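Local structure of S-adenosylmethionine:tRNA ribosyltransferase-isomerase (1VKY) at residues 262-267 with 285-290; 309-314 with 321-326; 203-208 with 243-248; 106-111 with 233-238. The protein probably transfers and isomerises the ribose of S-adenosylmethionine onto the 7-aminomethyl group of 7-deazaguanine in tRNA, yielding epoxyqueuosine during queuosine synthesis. All coordinates share one frame; numbering follows the deposited sequence.

Interaction 1: 262-267 with 285-290; sequences TTVRTL and LFIYPP
Arg265 and Leu285 mark the nearest backbone approach, with their CA atoms 6.8 Å apart, where helix 261-270 meets the loop between strands 279-281 and 298-302. Residues 262-267 are part of a helix, as the bond from Thr266 N to Thr262 O (3.0 Å) confirms, whereas 285-290 runs beside it irregularly. The closest apolar approach is between two methyls: Val264 CG1 lies 4.0 Å from Ile287 CD1, and the two side chains meet at an oblique angle. Ile287 sends CG1 out anti to its carbonyl carbon (chi1 -58°), and a nearly straight second torsion of 173° carries CD1 to the helix. Ile287 CD1 also lies 4.3 Å from Arg265 CG, so the arginine contributes its aliphatic stem here. Leu285 takes a smaller share, its CD2 approaching the carbonyl O of Arg265. The polar link is indirect. A water lies in the plane of the Arg265 guanidinium at its edge, accepting from NE at 2.9 Å. The same water donates to Leu285 O at 2.7 Å. Phe293 touches both Val264 and Ile287, and Ala316 of helix 309-318 also packs on Ile287, adding to the cover over the methyl pair. The chemistry is thus split: loose aliphatic contact on the buried side, and on the arginine side a water that accepts from NE and donates to Leu285 O, bridging two groups too far apart to bond directly.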
loop_
_atom_site.group_PDB
_atom_site.type_symbol
_atom_site.label_atom_id
_atom_site.label_comp_id
_atom_site.label_asym_id
_atom_site.label_seq_id
_atom_site.Cartn_x
_atom_site.Cartn_y
_atom_site.Cartn_z
ATOM N N THR B 262 1.720 13.157 -11.980
ATOM C CA THR B 262 2.902 13.994 -11.612
ATOM C C THR B 262 3.689 14.392 -12.858
ATOM O O THR B 262 4.045 15.552 -13.040
ATOM C CB THR B 262 3.815 13.263 -10.642
ATOM O OG1 THR B 262 3.089 13.026 -9.434
ATOM C CG2 THR B 262 5.001 14.160 -10.203
ATOM N N THR B 263 3.982 13.428 -13.722
ATOM C CA THR B 263 4.628 13.738 -14.990
ATOM C C THR B 263 3.861 14.808 -15.783
ATOM O O THR B 263 4.458 15.744 -16.328
ATOM C CB THR B 263 4.742 12.465 -15.823
ATOM O OG1 THR B 263 5.577 11.506 -15.153
ATOM C CG2 THR B 263 5.455 12.753 -17.137
ATOM N N VAL B 264 2.539 14.652 -15.864
ATOM C CA VAL B 264 1.704 15.652 -16.584
ATOM C C VAL B 264 1.880 17.035 -16.039
ATOM O O VAL B 264 2.064 17.957 -16.796
ATOM C CB VAL B 264 0.221 15.285 -16.514
ATOM C CG1 VAL B 264 -0.656 16.401 -17.108
ATOM C CG2 VAL B 264 -0.031 13.980 -17.233
ATOM N N ARG B 265 1.785 17.197 -14.717
ATOM C CA ARG B 265 1.899 18.527 -14.115
ATOM C C ARG B 265 3.253 19.109 -14.361
ATOM O O ARG B 265 3.369 20.290 -14.654
ATOM C CB ARG B 265 1.585 18.495 -12.603
ATOM C CG ARG B 265 0.186 17.954 -12.251
ATOM C CD ARG B 265 -0.198 17.982 -10.688
ATOM N NE ARG B 265 0.993 18.330 -9.924
ATOM C CZ ARG B 265 1.716 17.515 -9.174
ATOM N NH1 ARG B 265 1.354 16.254 -8.981
ATOM N NH2 ARG B 265 2.826 17.988 -8.594
ATOM N N THR B 266 4.306 18.296 -14.320
ATOM C CA THR B 266 5.649 18.810 -14.606
ATOM C C THR B 266 5.804 19.268 -16.031
ATOM O O THR B 266 6.289 20.364 -16.290
ATOM C CB THR B 266 6.726 17.718 -14.254
ATOM O OG1 THR B 266 6.794 17.609 -12.814
ATOM C CG2 THR B 266 8.136 18.185 -14.696
ATOM N N LEU B 267 5.393 18.435 -16.977
ATOM C CA LEU B 267 5.501 18.792 -18.372
ATOM C C LEU B 267 4.636 19.991 -18.805
ATOM O O LEU B 267 5.088 20.835 -19.609
ATOM C CB LEU B 267 5.185 17.583 -19.235
ATOM C CG LEU B 267 6.174 16.394 -19.163
ATOM C CD1 LEU B 267 5.534 15.293 -20.025
ATOM C CD2 LEU B 267 7.574 16.731 -19.627
ATOM N N LEU B 285 0.778 24.532 -10.615
ATOM C CA LEU B 285 -0.225 24.476 -11.693
ATOM C C LEU B 285 -1.382 23.616 -11.284
ATOM O O LEU B 285 -1.161 22.479 -10.844
ATOM C CB LEU B 285 0.422 23.934 -12.973
ATOM C CG LEU B 285 -0.526 23.771 -14.185
ATOM C CD1 LEU B 285 -1.099 25.111 -14.626
ATOM C CD2 LEU B 285 0.231 23.139 -15.345
ATOM N N PHE B 286 -2.606 24.148 -11.394
ATOM C CA PHE B 286 -3.812 23.416 -11.098
ATOM C C PHE B 286 -4.573 23.151 -12.412
ATOM O O PHE B 286 -4.993 24.091 -13.070
ATOM C CB PHE B 286 -4.710 24.212 -10.121
ATOM C CG PHE B 286 -5.984 23.516 -9.782
ATOM C CD1 PHE B 286 -5.973 22.380 -9.028
ATOM C CD2 PHE B 286 -7.189 23.967 -10.250
ATOM C CE1 PHE B 286 -7.130 21.709 -8.743
ATOM C CE2 PHE B 286 -8.360 23.289 -9.949
ATOM C CZ PHE B 286 -8.318 22.179 -9.186
ATOM N N ILE B 287 -4.707 21.879 -12.790
ATOM C CA ILE B 287 -5.282 21.471 -14.047
ATOM C C ILE B 287 -6.724 21.027 -13.790
ATOM O O ILE B 287 -6.988 20.143 -12.975
ATOM C CB ILE B 287 -4.452 20.362 -14.704
ATOM C CG1 ILE B 287 -3.021 20.842 -14.925
ATOM C CG2 ILE B 287 -5.171 19.830 -15.957
ATOM C CD1 ILE B 287 -2.044 19.749 -15.435
ATOM N N TYR B 288 -7.641 21.673 -14.496
ATOM C CA TYR B 288 -9.080 21.503 -14.307
ATOM C C TYR B 288 -9.729 21.739 -15.674
ATOM O O TYR B 288 -9.235 22.582 -16.440
ATOM C CB TYR B 288 -9.520 22.564 -13.297
ATOM C CG TYR B 288 -10.935 22.471 -12.811
ATOM C CD1 TYR B 288 -11.271 21.654 -11.739
ATOM C CD2 TYR B 288 -11.961 23.210 -13.429
ATOM C CE1 TYR B 288 -12.574 21.542 -11.289
ATOM C CE2 TYR B 288 -13.303 23.089 -12.973
ATOM C CZ TYR B 288 -13.590 22.265 -11.882
ATOM O OH TYR B 288 -14.882 22.118 -11.358
ATOM N N PRO B 289 -10.821 21.059 -16.006
ATOM C CA PRO B 289 -11.390 21.171 -17.377
ATOM C C PRO B 289 -12.055 22.532 -17.595
ATOM O O PRO B 289 -12.628 23.043 -16.666
ATOM C CB PRO B 289 -12.462 20.090 -17.412
ATOM C CG PRO B 289 -12.407 19.380 -16.141
ATOM C CD PRO B 289 -11.637 20.190 -15.164
ATOM N N PRO B 290 -11.989 23.135 -18.781
ATOM C CA PRO B 290 -11.241 22.648 -19.915
ATOM C C PRO B 290 -9.747 23.035 -19.854
ATOM O O PRO B 290 -9.402 24.113 -19.366
ATOM C CB PRO B 290 -11.942 23.356 -21.082
ATOM C CG PRO B 290 -12.282 24.647 -20.522
ATOM C CD PRO B 290 -12.725 24.378 -19.111
HETATM O O HOH W 1 1.109 21.207 -10.130
#

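Interaction 2: 309-314 with 321-326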
loop_
_atom_site.group_PDB
_atom_site.type_symbol
_atom_site.label_atom_id
_atom_site.label_comp_id
_atom_site.label_asym_id
_atom_site.label_seq_id
_atom_site.Cartn_x
_atom_site.Cartn_y
_atom_site.Cartn_z
ATOM N N THR B 309 -8.638 15.780 -6.827
ATOM C CA THR B 309 -8.051 16.660 -7.826
ATOM C C THR B 309 -7.392 15.884 -8.948
ATOM O O THR B 309 -7.263 16.408 -10.047
ATOM C CB THR B 309 -7.055 17.648 -7.230
ATOM O OG1 THR B 309 -6.024 16.919 -6.552
ATOM C CG2 THR B 309 -7.685 18.496 -6.182
ATOM N N LEU B 310 -6.962 14.639 -8.707
ATOM C CA LEU B 310 -6.402 13.830 -9.795
ATOM C C LEU B 310 -7.469 13.461 -10.831
ATOM O O LEU B 310 -7.201 13.419 -12.010
ATOM C CB LEU B 310 -5.706 12.571 -9.260
ATOM C CG LEU B 310 -4.549 12.864 -8.282
ATOM C CD1 LEU B 310 -3.814 11.601 -7.899
ATOM C CD2 LEU B 310 -3.568 13.823 -8.916
ATOM N N LEU B 311 -8.670 13.168 -10.371
ATOM C CA LEU B 311 -9.793 12.917 -11.267
ATOM C C LEU B 311 -10.110 14.166 -12.083
ATOM O O LEU B 311 -10.383 14.102 -13.300
ATOM C CB LEU B 311 -11.039 12.430 -10.463
ATOM C CG LEU B 311 -12.278 12.178 -11.289
ATOM C CD1 LEU B 311 -11.971 11.265 -12.489
ATOM C CD2 LEU B 311 -13.393 11.614 -10.384
ATOM N N MET B 312 -10.025 15.328 -11.458
ATOM C CA MET B 312 -10.239 16.582 -12.194
ATOM C C MET B 312 -9.182 16.772 -13.312
ATOM O O MET B 312 -9.500 17.217 -14.409
ATOM C CB MET B 312 -10.217 17.787 -11.261
ATOM C CG MET B 312 -11.349 17.812 -10.215
ATOM S SD MET B 312 -10.958 19.051 -8.961
ATOM C CE MET B 312 -12.274 18.632 -7.792
ATOM N N LEU B 313 -7.932 16.411 -13.036
ATOM C CA LEU B 313 -6.873 16.524 -14.057
ATOM C C LEU B 313 -7.151 15.569 -15.216
ATOM O O LEU B 313 -7.065 15.947 -16.365
ATOM C CB LEU B 313 -5.528 16.210 -13.422
ATOM C CG LEU B 313 -4.225 16.255 -14.229
ATOM C CD1 LEU B 313 -3.027 16.408 -13.265
ATOM C CD2 LEU B 313 -4.053 15.028 -15.085
ATOM N N VAL B 314 -7.446 14.309 -14.924
ATOM C CA VAL B 314 -7.725 13.349 -15.977
ATOM C C VAL B 314 -8.978 13.734 -16.781
ATOM O O VAL B 314 -9.033 13.569 -18.004
ATOM C CB VAL B 314 -7.842 11.907 -15.410
ATOM C CG1 VAL B 314 -8.194 10.967 -16.474
ATOM C CG2 VAL B 314 -6.508 11.502 -14.800
ATOM N N ASP B 321 -17.259 14.543 -19.478
ATOM C CA ASP B 321 -18.339 13.565 -19.619
ATOM C C ASP B 321 -17.797 12.189 -20.045
ATOM O O ASP B 321 -18.274 11.156 -19.604
ATOM C CB ASP B 321 -19.380 14.045 -20.614
ATOM C CG ASP B 321 -20.091 15.320 -20.161
ATOM O OD1 ASP B 321 -20.119 15.625 -18.938
ATOM O OD2 ASP B 321 -20.656 16.077 -20.979
ATOM N N PHE B 322 -16.785 12.182 -20.900
ATOM C CA PHE B 322 -16.214 10.918 -21.379
ATOM C C PHE B 322 -15.533 10.201 -20.215
ATOM O O PHE B 322 -15.702 9.010 -20.037
ATOM C CB PHE B 322 -15.238 11.251 -22.504
ATOM C CG PHE B 322 -14.622 10.052 -23.209
ATOM C CD1 PHE B 322 -15.360 8.922 -23.513
ATOM C CD2 PHE B 322 -13.304 10.097 -23.639
ATOM C CE1 PHE B 322 -14.782 7.854 -24.204
ATOM C CE2 PHE B 322 -12.737 9.013 -24.312
ATOM C CZ PHE B 322 -13.484 7.899 -24.576
ATOM N N VAL B 323 -14.737 10.908 -19.401
ATOM C CA VAL B 323 -14.037 10.220 -18.335
ATOM C C VAL B 323 -15.027 9.724 -17.287
ATOM O O VAL B 323 -14.868 8.626 -16.716
ATOM C CB VAL B 323 -12.890 11.078 -17.703
ATOM C CG1 VAL B 323 -13.378 11.921 -16.548
ATOM C CG2 VAL B 323 -11.812 10.147 -17.181
ATOM N N MET B 324 -16.079 10.501 -17.035
ATOM C CA MET B 324 -17.111 10.044 -16.063
ATOM C C MET B 324 -17.870 8.814 -16.556
ATOM O O MET B 324 -18.152 7.952 -15.787
ATOM C CB MET B 324 -18.047 11.199 -15.684
ATOM C CG MET B 324 -17.282 12.357 -15.004
ATOM S SD MET B 324 -16.343 11.988 -13.452
ATOM C CE MET B 324 -15.276 10.605 -13.673
ATOM N N GLU B 325 -18.161 8.744 -17.855
ATOM C CA GLU B 325 -18.732 7.541 -18.482
ATOM C C GLU B 325 -17.767 6.346 -18.298
ATOM O O GLU B 325 -18.151 5.266 -17.861
ATOM C CB GLU B 325 -19.012 7.871 -19.968
ATOM C CG GLU B 325 -19.273 6.708 -20.908
ATOM C CD GLU B 325 -19.689 7.160 -22.322
ATOM O OE1 GLU B 325 -18.996 8.027 -22.948
ATOM N N ALA B 326 -16.484 6.564 -18.558
ATOM C CA ALA B 326 -15.457 5.516 -18.380
ATOM C C ALA B 326 -15.386 5.009 -16.932
ATOM O O ALA B 326 -15.221 3.810 -16.677
ATOM C CB ALA B 326 -14.089 6.040 -18.826
#
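Met324 ends its side chain against Leu311, the methyl Met324 CE lying 3.6 Å from Leu311 CD1. The other branch is close as well: Leu311 CD2 is 3.9 Å from Met324 CE, so the thioether methyl is presented to the fork of the leucine, and the two side chains reach toward each other tip to tip. Bends at both chi2 (-59°) and chi3 of Met324 fold its chain round to this position, although its CB does not itself aim at the other helix. A second pair lies alongside the first: Val314 CG1 and Val323 CG2 are 3.8 Å apart, and these side chains cross at about a right angle. Val323 has its CG1 in the crowded position between backbone N and carbonyl carbon, and that methyl still lies 4.3 Å from Leu311 CD1, linking the two pairs. All four residues are buried and the contact is wholly apolar. The axes of the short helical segments pass 10.3 Å apart with an angle of 121° between their directions, a separation bridged by side chains. The nearest CA atoms, those of Val314 and Val323, are 7.4 Å apart. Helices 309-318 and 320-332 are separated by one residue, so the contact packs two consecutive helices against each other. On their other sides, Leu310 and Leu313 touch helix 261-270, while Phe322 and Ala326 rest on strands 39-44 and 49-54, and Tyr20 touches Leu311.

Interaction 3: 203-208 with 243-248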
loop_
_atom_site.group_PDB
_atom_site.type_symbol
_atom_site.label_atom_id
_atom_site.label_comp_id
_atom_site.label_asym_id
_atom_site.label_seq_id
_atom_site.Cartn_x
_atom_site.Cartn_y
_atom_site.Cartn_z
ATOM N N GLY B 203 10.994 -0.122 -30.545
ATOM C CA GLY B 203 11.448 1.227 -30.936
ATOM C C GLY B 203 10.783 2.343 -30.108
ATOM O O GLY B 203 10.901 3.524 -30.428
ATOM N N VAL B 204 10.089 1.973 -29.042
ATOM C CA VAL B 204 9.565 2.984 -28.097
ATOM C C VAL B 204 10.719 3.577 -27.216
ATOM O O VAL B 204 11.501 2.845 -26.662
ATOM C CB VAL B 204 8.478 2.379 -27.217
ATOM C CG1 VAL B 204 7.899 3.436 -26.243
ATOM C CG2 VAL B 204 7.367 1.798 -28.094
ATOM N N GLN B 205 10.811 4.898 -27.109
ATOM C CA GLN B 205 11.837 5.539 -26.280
ATOM C C GLN B 205 11.332 5.861 -24.867
ATOM O O GLN B 205 10.119 5.958 -24.635
ATOM C CB GLN B 205 12.302 6.807 -26.969
ATOM C CG GLN B 205 12.986 6.494 -28.314
ATOM C CD GLN B 205 13.874 7.610 -28.795
ATOM O OE1 GLN B 205 14.397 8.424 -28.000
ATOM N NE2 GLN B 205 14.065 7.657 -30.109
ATOM N N PHE B 206 12.271 6.030 -23.937
ATOM C CA PHE B 206 11.976 6.364 -22.543
ATOM C C PHE B 206 12.710 7.627 -22.098
ATOM O O PHE B 206 13.811 7.908 -22.560
ATOM C CB PHE B 206 12.386 5.205 -21.625
ATOM C CG PHE B 206 11.460 4.024 -21.725
ATOM C CD1 PHE B 206 11.526 3.173 -22.832
ATOM C CD2 PHE B 206 10.468 3.826 -20.784
ATOM C CE1 PHE B 206 10.620 2.109 -22.966
ATOM C CE2 PHE B 206 9.559 2.754 -20.923
ATOM C CZ PHE B 206 9.651 1.905 -22.008
ATOM N N ALA B 207 12.082 8.410 -21.224
ATOM C CA ALA B 207 12.763 9.515 -20.577
ATOM C C ALA B 207 12.203 9.647 -19.197
ATOM O O ALA B 207 11.148 9.074 -18.873
ATOM C CB ALA B 207 12.577 10.800 -21.345
ATOM N N GLU B 208 12.915 10.389 -18.359
ATOM C CA GLU B 208 12.450 10.608 -17.003
ATOM C C GLU B 208 12.382 12.066 -16.558
ATOM O O GLU B 208 13.175 12.940 -16.964
ATOM C CB GLU B 208 13.247 9.726 -16.005
ATOM C CG GLU B 208 14.562 10.247 -15.527
ATOM C CD GLU B 208 15.170 9.354 -14.429
ATOM O OE1 GLU B 208 14.950 8.091 -14.460
ATOM O OE2 GLU B 208 15.873 9.931 -13.545
ATOM N N VAL B 243 14.647 17.030 -21.967
ATOM C CA VAL B 243 14.290 18.146 -22.820
ATOM C C VAL B 243 14.598 17.832 -24.287
ATOM O O VAL B 243 13.800 18.140 -25.175
ATOM C CB VAL B 243 14.990 19.482 -22.357
ATOM C CG1 VAL B 243 14.748 20.621 -23.361
ATOM C CG2 VAL B 243 14.505 19.906 -20.963
ATOM N N ARG B 244 15.773 17.259 -24.556
ATOM C CA ARG B 244 16.149 16.896 -25.928
ATOM C C ARG B 244 15.203 15.883 -26.529
ATOM O O ARG B 244 14.767 16.018 -27.658
ATOM C CB ARG B 244 17.564 16.313 -25.957
ATOM C CG ARG B 244 18.058 16.118 -27.385
ATOM C CD ARG B 244 19.077 14.970 -27.615
ATOM N NE ARG B 244 19.772 14.564 -26.403
ATOM C CZ ARG B 244 19.728 13.346 -25.830
ATOM N NH1 ARG B 244 19.015 12.331 -26.348
ATOM N NH2 ARG B 244 20.429 13.148 -24.709
ATOM N N LYS B 245 14.877 14.842 -25.771
ATOM C CA LYS B 245 13.963 13.819 -26.260
ATOM C C LYS B 245 12.556 14.324 -26.530
ATOM O O LYS B 245 11.895 13.878 -27.468
ATOM C CB LYS B 245 13.926 12.693 -25.259
ATOM C CG LYS B 245 15.229 11.933 -25.238
ATOM C CD LYS B 245 15.118 10.663 -24.443
ATOM C CE LYS B 245 16.210 9.707 -24.874
ATOM N NZ LYS B 245 16.174 8.536 -23.976
ATOM N N LEU B 246 12.078 15.245 -25.711
ATOM C CA LEU B 246 10.738 15.821 -25.925
ATOM C C LEU B 246 10.722 16.559 -27.255
ATOM O O LEU B 246 9.765 16.466 -28.047
ATOM C CB LEU B 246 10.378 16.809 -24.785
ATOM C CG LEU B 246 10.168 16.226 -23.399
ATOM C CD1 LEU B 246 10.241 17.322 -22.371
ATOM C CD2 LEU B 246 8.857 15.505 -23.336
ATOM N N ARG B 247 11.777 17.327 -27.493
ATOM C CA ARG B 247 11.890 18.093 -28.733
ATOM C C ARG B 247 12.052 17.178 -29.951
ATOM O O ARG B 247 11.388 17.351 -30.960
ATOM C CB ARG B 247 13.060 19.067 -28.650
ATOM C CG ARG B 247 13.175 19.898 -29.919
ATOM C CD ARG B 247 14.330 20.934 -29.967
ATOM N NE ARG B 247 15.582 20.460 -29.374
ATOM C CZ ARG B 247 16.410 19.573 -29.928
ATOM N NH1 ARG B 247 16.140 19.013 -31.117
ATOM N NH2 ARG B 247 17.513 19.230 -29.262
ATOM N N GLU B 248 12.895 16.171 -29.842
ATOM C CA GLU B 248 13.060 15.179 -30.935
ATOM C C GLU B 248 11.791 14.380 -31.270
ATOM O O GLU B 248 11.514 14.070 -32.441
ATOM C CB GLU B 248 14.172 14.208 -30.574
ATOM C CG GLU B 248 15.565 14.814 -30.594
ATOM C CD GLU B 248 16.600 13.877 -30.025
ATOM O OE1 GLU B 248 16.229 12.855 -29.393
ATOM O OE2 GLU B 248 17.787 14.172 -30.209
HETATM O O HOH W 2 14.000 11.041 -29.004
#
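Ala207 and Lys245 have the nearest CA atoms, 7.2 Å apart, where strand 205-208 and helix 243-248 run in largely opposed directions, their axes 8.9 Å apart and inclined at 138°. Lys245 spans the gap. Its CG leaves anti to the carbonyl carbon and the rest of the chain stays extended, which delivers Lys245 NZ to the strand backbone, where it donates to Phe206 O at 2.8 Å. The C=O...N angle of 172° puts the nitrogen almost straight ahead of the carbonyl. On the way, Lys245 CD packs against Ala207 CB at 4.0 Å. Lys245 CE passes 3.8 Å from Gln205 OE1, the two long side chains crossing at a slant. Gln205 OE1 also accepts from a water at 2.8 Å, and the water donates to Glu248 OE1 at 2.9 Å, adding a solvent bridge one helical turn farther on. Replacing Lys245 with an alanine would probably leave the Phe206 carbonyl without this donor and uncover the Ala207 methyl. Just before the strand, Gly203 closes helix 193-202 in a Schellman motif, its positive phi (98°) suiting glycine. Phe206 points away from helix 240-252 and packs on helix 193-202, whereas Gln205 and Ala207 point toward helix 240-252. The arrangement is that of a layered alpha/beta fold, with one sheet strand carrying a helix on each face.

Interaction 4: 106-111 with 233-238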
loop_
_atom_site.group_PDB
_atom_site.type_symbol
_atom_site.label_atom_id
_atom_site.label_comp_id
_atom_site.label_asym_id
_atom_site.label_seq_id
_atom_site.Cartn_x
_atom_site.Cartn_y
_atom_site.Cartn_z
ATOM N N LEU B 106 20.295 23.319 -4.991
ATOM C CA LEU B 106 19.429 24.472 -4.888
ATOM C C LEU B 106 19.997 25.293 -3.742
ATOM O O LEU B 106 20.142 24.779 -2.638
ATOM C CB LEU B 106 17.987 23.999 -4.604
ATOM C CG LEU B 106 16.919 24.628 -5.450
ATOM C CD1 LEU B 106 16.724 26.056 -4.958
ATOM C CD2 LEU B 106 17.279 24.596 -6.921
ATOM N N VAL B 107 20.366 26.539 -4.011
ATOM C CA VAL B 107 20.999 27.388 -3.018
ATOM C C VAL B 107 20.095 28.603 -2.807
ATOM O O VAL B 107 19.743 29.279 -3.773
ATOM C CB VAL B 107 22.402 27.808 -3.476
ATOM C CG1 VAL B 107 22.974 28.828 -2.551
ATOM C CG2 VAL B 107 23.318 26.589 -3.546
ATOM N N ARG B 108 19.730 28.868 -1.550
ATOM C CA ARG B 108 18.805 29.952 -1.199
ATOM C C ARG B 108 19.329 30.692 0.033
ATOM O O ARG B 108 19.501 30.071 1.078
ATOM C CB ARG B 108 17.406 29.376 -0.917
ATOM C CG ARG B 108 16.829 28.603 -2.110
ATOM C CD ARG B 108 15.406 28.075 -1.970
ATOM N NE ARG B 108 15.259 27.088 -0.907
ATOM C CZ ARG B 108 14.133 26.430 -0.651
ATOM N NH1 ARG B 108 13.049 26.649 -1.387
ATOM N NH2 ARG B 108 14.084 25.555 0.344
ATOM N N PRO B 109 19.592 31.995 -0.051
ATOM C CA PRO B 109 19.441 32.820 -1.244
ATOM C C PRO B 109 20.550 32.647 -2.281
ATOM O O PRO B 109 21.736 32.770 -1.970
ATOM C CB PRO B 109 19.506 34.228 -0.680
ATOM C CG PRO B 109 20.367 34.109 0.521
ATOM C CD PRO B 109 20.034 32.787 1.108
ATOM N N GLY B 110 20.138 32.402 -3.521
ATOM C CA GLY B 110 21.041 32.058 -4.610
ATOM C C GLY B 110 21.725 33.237 -5.257
ATOM O O GLY B 110 22.834 33.091 -5.734
ATOM N N GLN B 111 21.074 34.400 -5.280
ATOM C CA GLN B 111 21.664 35.625 -5.859
ATOM C C GLN B 111 23.095 35.871 -5.357
ATOM O O GLN B 111 23.955 36.383 -6.087
ATOM C CB GLN B 111 20.793 36.856 -5.547
ATOM N N GLU B 233 7.602 20.936 0.486
ATOM C CA GLU B 233 8.685 21.233 -0.488
ATOM C C GLU B 233 9.028 20.101 -1.473
ATOM O O GLU B 233 9.564 19.059 -1.124
ATOM C CB GLU B 233 9.944 21.789 0.163
ATOM C CG GLU B 233 9.829 23.279 0.429
ATOM C CD GLU B 233 11.138 24.004 0.258
ATOM O OE1 GLU B 233 12.174 23.486 0.742
ATOM O OE2 GLU B 233 11.118 25.099 -0.345
ATOM N N GLU B 234 8.678 20.355 -2.725
ATOM C CA GLU B 234 8.895 19.436 -3.817
ATOM C C GLU B 234 9.354 20.244 -5.005
ATOM O O GLU B 234 8.784 21.282 -5.332
ATOM C CB GLU B 234 7.610 18.691 -4.138
ATOM C CG GLU B 234 7.246 17.663 -3.081
ATOM C CD GLU B 234 5.867 17.042 -3.284
ATOM O OE1 GLU B 234 5.115 17.548 -4.158
ATOM O OE2 GLU B 234 5.538 16.055 -2.558
ATOM N N PHE B 235 10.430 19.793 -5.630
ATOM C CA PHE B 235 10.969 20.475 -6.768
ATOM C C PHE B 235 10.938 19.494 -7.909
ATOM O O PHE B 235 11.361 18.338 -7.758
ATOM C CB PHE B 235 12.413 20.947 -6.514
ATOM C CG PHE B 235 12.554 21.858 -5.334
ATOM C CD1 PHE B 235 12.757 21.330 -4.066
ATOM C CD2 PHE B 235 12.471 23.208 -5.481
ATOM C CE1 PHE B 235 12.875 22.148 -2.974
ATOM C CE2 PHE B 235 12.593 24.044 -4.398
ATOM C CZ PHE B 235 12.802 23.517 -3.140
ATOM N N TYR B 236 10.422 19.929 -9.049
ATOM C CA TYR B 236 10.508 19.086 -10.236
ATOM C C TYR B 236 11.832 19.344 -10.899
ATOM O O TYR B 236 12.422 20.427 -10.773
ATOM C CB TYR B 236 9.358 19.350 -11.228
ATOM C CG TYR B 236 9.385 20.725 -11.836
ATOM C CD1 TYR B 236 10.250 21.026 -12.914
ATOM C CD2 TYR B 236 8.589 21.745 -11.338
ATOM C CE1 TYR B 236 10.267 22.271 -13.468
ATOM C CE2 TYR B 236 8.600 22.989 -11.923
ATOM C CZ TYR B 236 9.425 23.244 -12.972
ATOM O OH TYR B 236 9.471 24.507 -13.496
ATOM N N GLN B 237 12.302 18.347 -11.628
ATOM C CA GLN B 237 13.453 18.532 -12.506
ATOM C C GLN B 237 13.179 17.848 -13.832
ATOM O O GLN B 237 12.730 16.715 -13.855
ATOM C CB GLN B 237 14.710 17.904 -11.867
ATOM C CG GLN B 237 15.998 18.082 -12.703
ATOM C CD GLN B 237 17.195 17.341 -12.141
ATOM O OE1 GLN B 237 17.039 16.509 -11.253
ATOM N NE2 GLN B 237 18.383 17.629 -12.680
ATOM N N VAL B 238 13.453 18.548 -14.922
ATOM C CA VAL B 238 13.427 18.019 -16.273
ATOM C C VAL B 238 14.812 18.224 -16.833
ATOM O O VAL B 238 15.200 19.324 -17.234
ATOM C CB VAL B 238 12.403 18.734 -17.195
ATOM C CG1 VAL B 238 12.272 17.983 -18.533
ATOM C CG2 VAL B 238 11.044 18.789 -16.525
#
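Arg108 meets Glu233 and Phe235 with the end of its side chain. Beyond CB, its CG stands anti to the carbonyl carbon, and the chain runs straight on to CD, then bends at chi3 (-63°) to bring the guanidinium to its partners. Arg108 CZ lies 3.3 Å from Glu233 OE2. Arg108 NH1 donates to Glu233 OE2 at 2.7 Å with an N-H...O angle of 158°, and Arg108 NH2 to Glu233 OE1 at 2.8 Å. Glu233 is poorly ordered, so these lengths are less certain than the pairing; its OE2 also forms a salt bridge with Lys282. Both oxygens use syn lone pairs and the flat groups are 21° from coplanar, an end-on, two-nitrogen salt bridge. Arg108 NH1 also lies at the edge of the Phe235 ring, 3.6 Å from Phe235 CZ. On strand 102-108, Leu106 CG approaches Phe235 CE2 at 4.5 Å. A methionine in place of Arg108 would probably leave Glu233 without this paired grip and Glu91, which also binds NH2, without its mate. Strands 102-108 and 234-238 belong to the antiparallel and mixed sheets, so the contact joins the two; Leu93 of strand 89-97 touches both Arg108 and Phe235, and Val280 touches Leu106.

In the fold
Interactions 1, 2 and 3 involve helices packed on the mixed sheet, while interaction 4 ties its strand 234-238 to the separate antiparallel sheet. Interactions 3 and 4 interlace along the chain and draw on neighbouring strands of the mixed sheet, 205-213 and 234-238 respectively; Val243 CG2 touches Val238 CG1 at 3.8 Å. Interactions 1 and 2 then follow in series, their centres about 13 Å apart, with Arg265 packing on Leu313. Thr266 touches Tyr236 and Val238 of interaction 4, and Leu267 meets Leu246 of interaction 3. Interactions 2 and 4 lie about 32 Å apart between centres, on opposite sides of the chain's centre. The touching contacts run from 2 to 1 and from 1 to both 3 and 4, with helix 261-270 the common element.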